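Local coordinates for protein transcriptional regulator (Streptococcus dysgalactiae, PDB 4YV9) that binds DNA as a quorum-sensing transcriptional regulator of the Rgg family and serves as the receptor for SHP peptide pheromones, at the interface of chains A and B. Numbering follows the deposited sequence. Chains: chain A/B, Transcriptional regulator.

Contact 1: the interface of chains A and B. Residues chain A 141-142, 180; chain B 61.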
ATOM      1  N   GLY A 141      11.476  -3.800   9.663  1.00 34.52           N
ATOM      2  CA  GLY A 141      10.298  -2.979   9.429  1.00 29.72           C
ATOM      3  C   GLY A 141      10.596  -1.929   8.362  1.00 30.86           C
ATOM      4  O   GLY A 141      11.645  -1.977   7.708  1.00 29.37           O
ATOM      5  N   TYR A 142       9.675  -0.985   8.184  1.00 25.16           N
ATOM      6  CA  TYR A 142       9.804   0.049   7.158  1.00 24.49           C
ATOM      7  C   TYR A 142      11.180   0.746   7.201  1.00 24.54           C
ATOM      8  O   TYR A 142      11.851   0.898   6.168  1.00 26.93           O
ATOM      9  CB  TYR A 142       8.671   1.071   7.329  1.00 25.84           C
ATOM     10  CG  TYR A 142       8.536   2.087   6.216  1.00 30.89           C
ATOM     11  CD1 TYR A 142       8.054   1.721   4.957  1.00 27.57           C
ATOM     12  CD2 TYR A 142       8.883   3.427   6.425  1.00 33.23           C
ATOM     13  CE1 TYR A 142       7.924   2.660   3.930  1.00 31.40           C
ATOM     14  CE2 TYR A 142       8.750   4.370   5.413  1.00 33.94           C
ATOM     15  CZ  TYR A 142       8.278   3.989   4.176  1.00 34.71           C
ATOM     16  OH  TYR A 142       8.150   4.938   3.189  1.00 39.98           O
ATOM     17  N   ASN A 180       5.143  -2.820   3.242  1.00 30.71           N
ATOM     18  CA  ASN A 180       6.416  -3.489   3.490  1.00 25.10           C
ATOM     19  C   ASN A 180       6.641  -4.698   2.575  1.00 29.77           C
ATOM     20  O   ASN A 180       7.746  -4.895   2.087  1.00 30.87           O
ATOM     21  CB  ASN A 180       6.551  -3.940   4.949  1.00 25.43           C
ATOM     22  CG  ASN A 180       6.676  -2.767   5.915  1.00 31.96           C
ATOM     23  OD1 ASN A 180       6.851  -1.625   5.491  1.00 30.46           O
ATOM     24  ND2 ASN A 180       6.581  -3.045   7.209  1.00 32.06           N
TER
ATOM     25  N   GLU B  61       2.519  -0.078  12.276  1.00 45.12           N
ATOM     26  CA  GLU B  61       3.480  -1.167  12.134  1.00 46.63           C
ATOM     27  C   GLU B  61       3.550  -2.029  13.409  1.00 45.90           C
ATOM     28  O   GLU B  61       3.616  -3.257  13.344  1.00 43.37           O
ATOM     29  CB  GLU B  61       4.866  -0.580  11.796  1.00 48.80           C
ATOM     30  CG  GLU B  61       5.688  -1.435  10.864  1.00 55.16           C
ATOM     31  CD  GLU B  61       6.975  -0.775  10.400  1.00 39.98           C
ATOM     32  OE1 GLU B  61       7.430   0.236  10.987  1.00 41.71           O
ATOM     33  OE2 GLU B  61       7.540  -1.285   9.435  1.00 43.43           O
TER
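Beyond CG the side chain of B:Glu61 runs extended (chi2 173°) from its helix 59-66 and carries the carboxylate to A:Tyr142 and A:Asn180, at the two-fold interface of a probable dimer. On the receiving side A:Asn180 has CG beside its backbone N (chi1 -68°), which turns the amide towards the incoming acid. Oxygen OE2 of B:Glu61 does the work, accepting two hydrogen bonds from different directions. The backbone N of A:Tyr142 donates at 2.5 Å to the syn lone pair of B:Glu61 OE2, a short and nearly straight bond. The amide ND2 of A:Asn180 reaches B:Glu61 OE2 at 3.0 Å on the anti side, slightly out of the carboxylate plane. Amide and carboxylate are turned 51° against each other, and the two side chains cross at about a right angle. A:Tyr142 is the first residue of helix 142-151, so the carboxylate sits at a helix N-terminus, whose dipole would favour the charged acid. A:Gly141, just before that helix, brings its CA beside B:Glu61 OE2. The ring of A:Tyr142 points away from the acid, with OD1 of A:Asn180 at its edge; CB of A:Tyr142 lies 4.0 Å from CD of B:Glu61.

Contact 2: the interface of chains A and B. Residues chain A 58, 175-176; chain B 71, 74, 142.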
ATOM      1  N   THR A  58      -8.988   2.265  10.604  1.00 56.23           N
ATOM      2  CA  THR A  58      -7.867   1.435  11.004  1.00 50.63           C
ATOM      3  C   THR A  58      -6.803   2.331  11.600  1.00 46.89           C
ATOM      4  O   THR A  58      -6.799   3.555  11.401  1.00 45.22           O
ATOM      5  CB  THR A  58      -7.239   0.616   9.845  1.00 60.56           C
ATOM      6  OG1 THR A  58      -6.882   1.488   8.768  1.00 57.96           O
ATOM      7  CG2 THR A  58      -8.187  -0.491   9.351  1.00 66.26           C
ATOM      8  N   GLU A 175      -2.245  -7.336   6.440  1.00 54.46           N
ATOM      9  CA  GLU A 175      -3.105  -7.536   5.289  1.00 59.53           C
ATOM     10  C   GLU A 175      -3.689  -6.216   4.814  1.00 49.69           C
ATOM     11  O   GLU A 175      -3.880  -6.016   3.617  1.00 55.67           O
ATOM     12  CB  GLU A 175      -4.225  -8.528   5.607  1.00 71.50           C
ATOM     13  CG  GLU A 175      -3.746  -9.953   5.852  1.00 85.16           C
ATOM     14  CD  GLU A 175      -3.328 -10.215   7.291  1.00 93.42           C
ATOM     15  OE1 GLU A 175      -3.360  -9.270   8.110  1.00 95.52           O
ATOM     16  OE2 GLU A 175      -2.974 -11.375   7.604  1.00 95.13           O
ATOM     17  N   GLN A 176      -3.948  -5.309   5.750  1.00 51.24           N
ATOM     18  CA  GLN A 176      -4.454  -3.986   5.399  1.00 60.30           C
ATOM     19  C   GLN A 176      -3.422  -3.116   4.691  1.00 50.53           C
ATOM     20  O   GLN A 176      -3.743  -2.405   3.740  1.00 63.91           O
ATOM     21  CB  GLN A 176      -4.961  -3.238   6.634  1.00 77.75           C
ATOM     22  CG  GLN A 176      -5.474  -1.857   6.258  1.00 82.62           C
ATOM     23  CD  GLN A 176      -6.675  -1.931   5.323  1.00 84.66           C
ATOM     24  OE1 GLN A 176      -6.533  -1.878   4.095  1.00 79.58           O
ATOM     25  NE2 GLN A 176      -7.866  -1.997   5.902  1.00 89.95           N
TER
ATOM     26  N   THR B  71      -9.913  -5.118  12.912  1.00 84.88           N
ATOM     27  CA  THR B  71     -11.119  -4.387  13.255  1.00 77.96           C
ATOM     28  C   THR B  71     -12.376  -5.205  12.943  1.00 85.37           C
ATOM     29  O   THR B  71     -12.315  -6.198  12.215  1.00 86.65           O
ATOM     30  CB  THR B  71     -11.166  -3.058  12.495  1.00 76.39           C
ATOM     31  OG1 THR B  71     -11.286  -3.321  11.093  1.00 78.63           O
ATOM     32  CG2 THR B  71      -9.873  -2.247  12.752  1.00 70.76           C
ATOM     33  N   PHE B  74     -12.882  -5.183   9.087  1.00 58.26           N
ATOM     34  CA  PHE B  74     -11.980  -6.063   8.358  1.00 60.36           C
ATOM     35  C   PHE B  74     -12.334  -7.530   8.635  1.00 72.55           C
ATOM     36  O   PHE B  74     -12.149  -8.399   7.776  1.00 63.87           O
ATOM     37  CB  PHE B  74     -10.521  -5.778   8.735  1.00 67.90           C
ATOM     38  CG  PHE B  74      -9.527  -6.309   7.742  1.00 69.69           C
ATOM     39  CD1 PHE B  74      -9.251  -5.611   6.573  1.00 74.90           C
ATOM     40  CD2 PHE B  74      -8.890  -7.518   7.961  1.00 71.11           C
ATOM     41  CE1 PHE B  74      -8.342  -6.102   5.651  1.00 75.80           C
ATOM     42  CE2 PHE B  74      -7.977  -8.015   7.048  1.00 74.42           C
ATOM     43  CZ  PHE B  74      -7.704  -7.307   5.890  1.00 75.23           C
ATOM     44  N   TYR B 142     -11.231   4.001   4.300  1.00 35.18           N
ATOM     45  CA  TYR B 142     -11.413   2.631   3.820  1.00 37.73           C
ATOM     46  C   TYR B 142     -12.880   2.170   3.896  1.00 32.92           C
ATOM     47  O   TYR B 142     -13.413   1.591   2.943  1.00 31.73           O
ATOM     48  CB  TYR B 142     -10.515   1.705   4.641  1.00 36.18           C
ATOM     49  CG  TYR B 142     -10.456   0.278   4.177  1.00 38.03           C
ATOM     50  CD1 TYR B 142      -9.719  -0.074   3.059  1.00 36.98           C
ATOM     51  CD2 TYR B 142     -11.105  -0.732   4.889  1.00 39.39           C
ATOM     52  CE1 TYR B 142      -9.655  -1.410   2.627  1.00 39.15           C
ATOM     53  CE2 TYR B 142     -11.038  -2.054   4.479  1.00 43.04           C
ATOM     54  CZ  TYR B 142     -10.312  -2.388   3.348  1.00 46.09           C
ATOM     55  OH  TYR B 142     -10.242  -3.704   2.940  1.00 52.28           O
TER
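The amide of A:Gln176 points one nitrogen at the face of the B:Tyr142 ring, across the two-fold interface of a probable dimer: NE2 of A:Gln176 stands over the ring centre, 3.4 Å above its plane. Amide and ring planes are 80° apart, so the amide stands nearly upright on the aromatic face instead of lying flat along it. The bend at chi2 (63°) of A:Gln176 turns its end towards the tyrosine, and the two side chains arrive from opposite directions. Oxygen OE1 of A:Gln176 passes on the CE1 side of the ring, 3.5 Å from CE1 of B:Tyr142. The apolar part is made by CZ of B:Phe74, which lies 3.7 Å from CB of A:Glu175, so the aliphatic start of the acid, not its carboxylate, touches the phenyl ring. More loosely, the methyls of A:Thr58 and B:Thr71 face each other, CG2 to CG2 at 4.2 Å, with the side chains at about a right angle. One hydrogen bond within chain B frames the site: the backbone N of B:Phe74 donates to OG1 of B:Thr71 at 3.2 Å, a threonine N-cap at the start of helix 72-85. Facing this helix and the first turn of B helix 142-151 are two chain A loops, one leading into helix 59-64, the other preceding helix 179-197.

Contact 3: the interface of chains A and B. Residues chain A 173-175; chain B 64, 70.
NE2 of B:His70 donates a 2.8 Å hydrogen bond to OE1 of the A:Glu175 carboxylate, linking the two copies of this Rgg-family regulator. The bond is bent, 144° at the hydrogen. Seen from the histidine the geometry is regular: the carboxylate oxygen lies at the ring edge, close to the imidazole plane. From the glutamate it is not, for the N-H comes in from above the carboxylate, 49° out of its plane, and carboxylate and ring are nearly perpendicular. The bend at chi2 (86°) of A:Glu175 folds its acid round towards the imidazole. The negative carboxylate would be expected to favour a protonated, positively charged imidazole, though the hydrogens are not seen. Beside this polar link runs a small apolar touch between serines: CB of A:Ser174 rests 3.6 Å from CB of B:Ser64. The small side chains may allow the loop of chain A to pass close to B:Ser64, which lies near the end of B helix 59-66. The hydroxyl OG of B:Ser64 points towards the backbone of A:Tyr173, 3.8 Å from its carbonyl O, a contact too long to count as a hydrogen bond. The A:Tyr173 ring turns away from chain B, leaving the backbone of this residue to face B:Ser64.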
ATOM      1  N   TYR A 173       4.389  -7.321   7.928  1.00 42.54           N
ATOM      2  CA  TYR A 173       3.438  -6.476   7.212  1.00 53.51           C
ATOM      3  C   TYR A 173       2.042  -6.864   7.671  1.00 56.62           C
ATOM      4  O   TYR A 173       1.883  -7.904   8.301  1.00 57.21           O
ATOM      5  CB  TYR A 173       3.579  -6.644   5.695  1.00 45.60           C
ATOM      6  CG  TYR A 173       3.073  -7.977   5.184  1.00 45.61           C
ATOM      7  CD1 TYR A 173       3.856  -9.122   5.266  1.00 48.45           C
ATOM      8  CD2 TYR A 173       1.804  -8.092   4.623  1.00 50.25           C
ATOM      9  CE1 TYR A 173       3.389 -10.349   4.796  1.00 52.16           C
ATOM     10  CE2 TYR A 173       1.334  -9.302   4.152  1.00 59.91           C
ATOM     11  CZ  TYR A 173       2.127 -10.427   4.238  1.00 59.90           C
ATOM     12  OH  TYR A 173       1.642 -11.622   3.758  1.00 64.82           O
ATOM     13  N   SER A 174       1.040  -6.036   7.374  1.00 62.76           N
ATOM     14  CA  SER A 174      -0.359  -6.402   7.637  1.00 65.27           C
ATOM     15  C   SER A 174      -1.122  -6.640   6.343  1.00 63.56           C
ATOM     16  O   SER A 174      -0.706  -6.186   5.277  1.00 61.37           O
ATOM     17  CB  SER A 174      -1.079  -5.318   8.443  1.00 75.62           C
ATOM     18  OG  SER A 174      -0.949  -4.043   7.834  1.00 73.61           O
ATOM     19  N   GLU A 175      -2.245  -7.336   6.440  1.00 54.46           N
ATOM     20  CA  GLU A 175      -3.105  -7.536   5.289  1.00 59.53           C
ATOM     21  C   GLU A 175      -3.689  -6.216   4.814  1.00 49.69           C
ATOM     22  O   GLU A 175      -3.880  -6.016   3.617  1.00 55.67           O
ATOM     23  CB  GLU A 175      -4.225  -8.528   5.607  1.00 71.50           C
ATOM     24  CG  GLU A 175      -3.746  -9.953   5.852  1.00 85.16           C
ATOM     25  CD  GLU A 175      -3.328 -10.215   7.291  1.00 93.42           C
ATOM     26  OE1 GLU A 175      -3.360  -9.270   8.110  1.00 95.52           O
ATOM     27  OE2 GLU A 175      -2.974 -11.375   7.604  1.00 95.13           O
TER
ATOM     28  N   SER B  64       0.463  -4.440  13.863  1.00 61.44           N
ATOM     29  CA  SER B  64       0.371  -5.640  13.030  1.00 69.97           C
ATOM     30  C   SER B  64       1.315  -6.734  13.529  1.00 60.08           C
ATOM     31  O   SER B  64       1.074  -7.906  13.303  1.00 65.10           O
ATOM     32  CB  SER B  64       0.657  -5.326  11.559  1.00 73.83           C
ATOM     33  OG  SER B  64       2.038  -5.465  11.270  1.00 70.69           O
ATOM     34  N   HIS B  70      -7.842  -7.952  13.909  1.00105.10           N
ATOM     35  CA  HIS B  70      -8.249  -6.849  13.054  1.00 99.86           C
ATOM     36  C   HIS B  70      -9.576  -6.256  13.504  1.00 91.44           C
ATOM     37  O   HIS B  70     -10.269  -6.811  14.359  1.00 88.23           O
ATOM     38  CB  HIS B  70      -8.342  -7.298  11.595  1.00106.74           C
ATOM     39  CG  HIS B  70      -7.019  -7.651  10.988  1.00106.84           C
ATOM     40  ND1 HIS B  70      -5.904  -6.850  11.114  1.00107.02           N
ATOM     41  CD2 HIS B  70      -6.637  -8.710  10.233  1.00109.19           C
ATOM     42  CE1 HIS B  70      -4.890  -7.404  10.475  1.00105.87           C
ATOM     43  NE2 HIS B  70      -5.310  -8.533   9.931  1.00108.42           N
TER

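Contact 3 lies between the others: its C-alpha centre is about 10 Å from that of contact 1 and 8 Å from that of contact 2, while contacts 1 and 2 are about 16 Å apart. A:Glu175 joins contacts 2 and 3, and B helix 59-66 serves contacts 1 and 3. The same tyrosine is used from each chain, as A:Tyr142 in contact 1 and B:Tyr142 in contact 2. Together the contacts follow one seam in which stretches around residues 58-74, 141-142 and 173-180 of the two chains meet. Two-fold symmetry repeats the seam, consistent with a dimer.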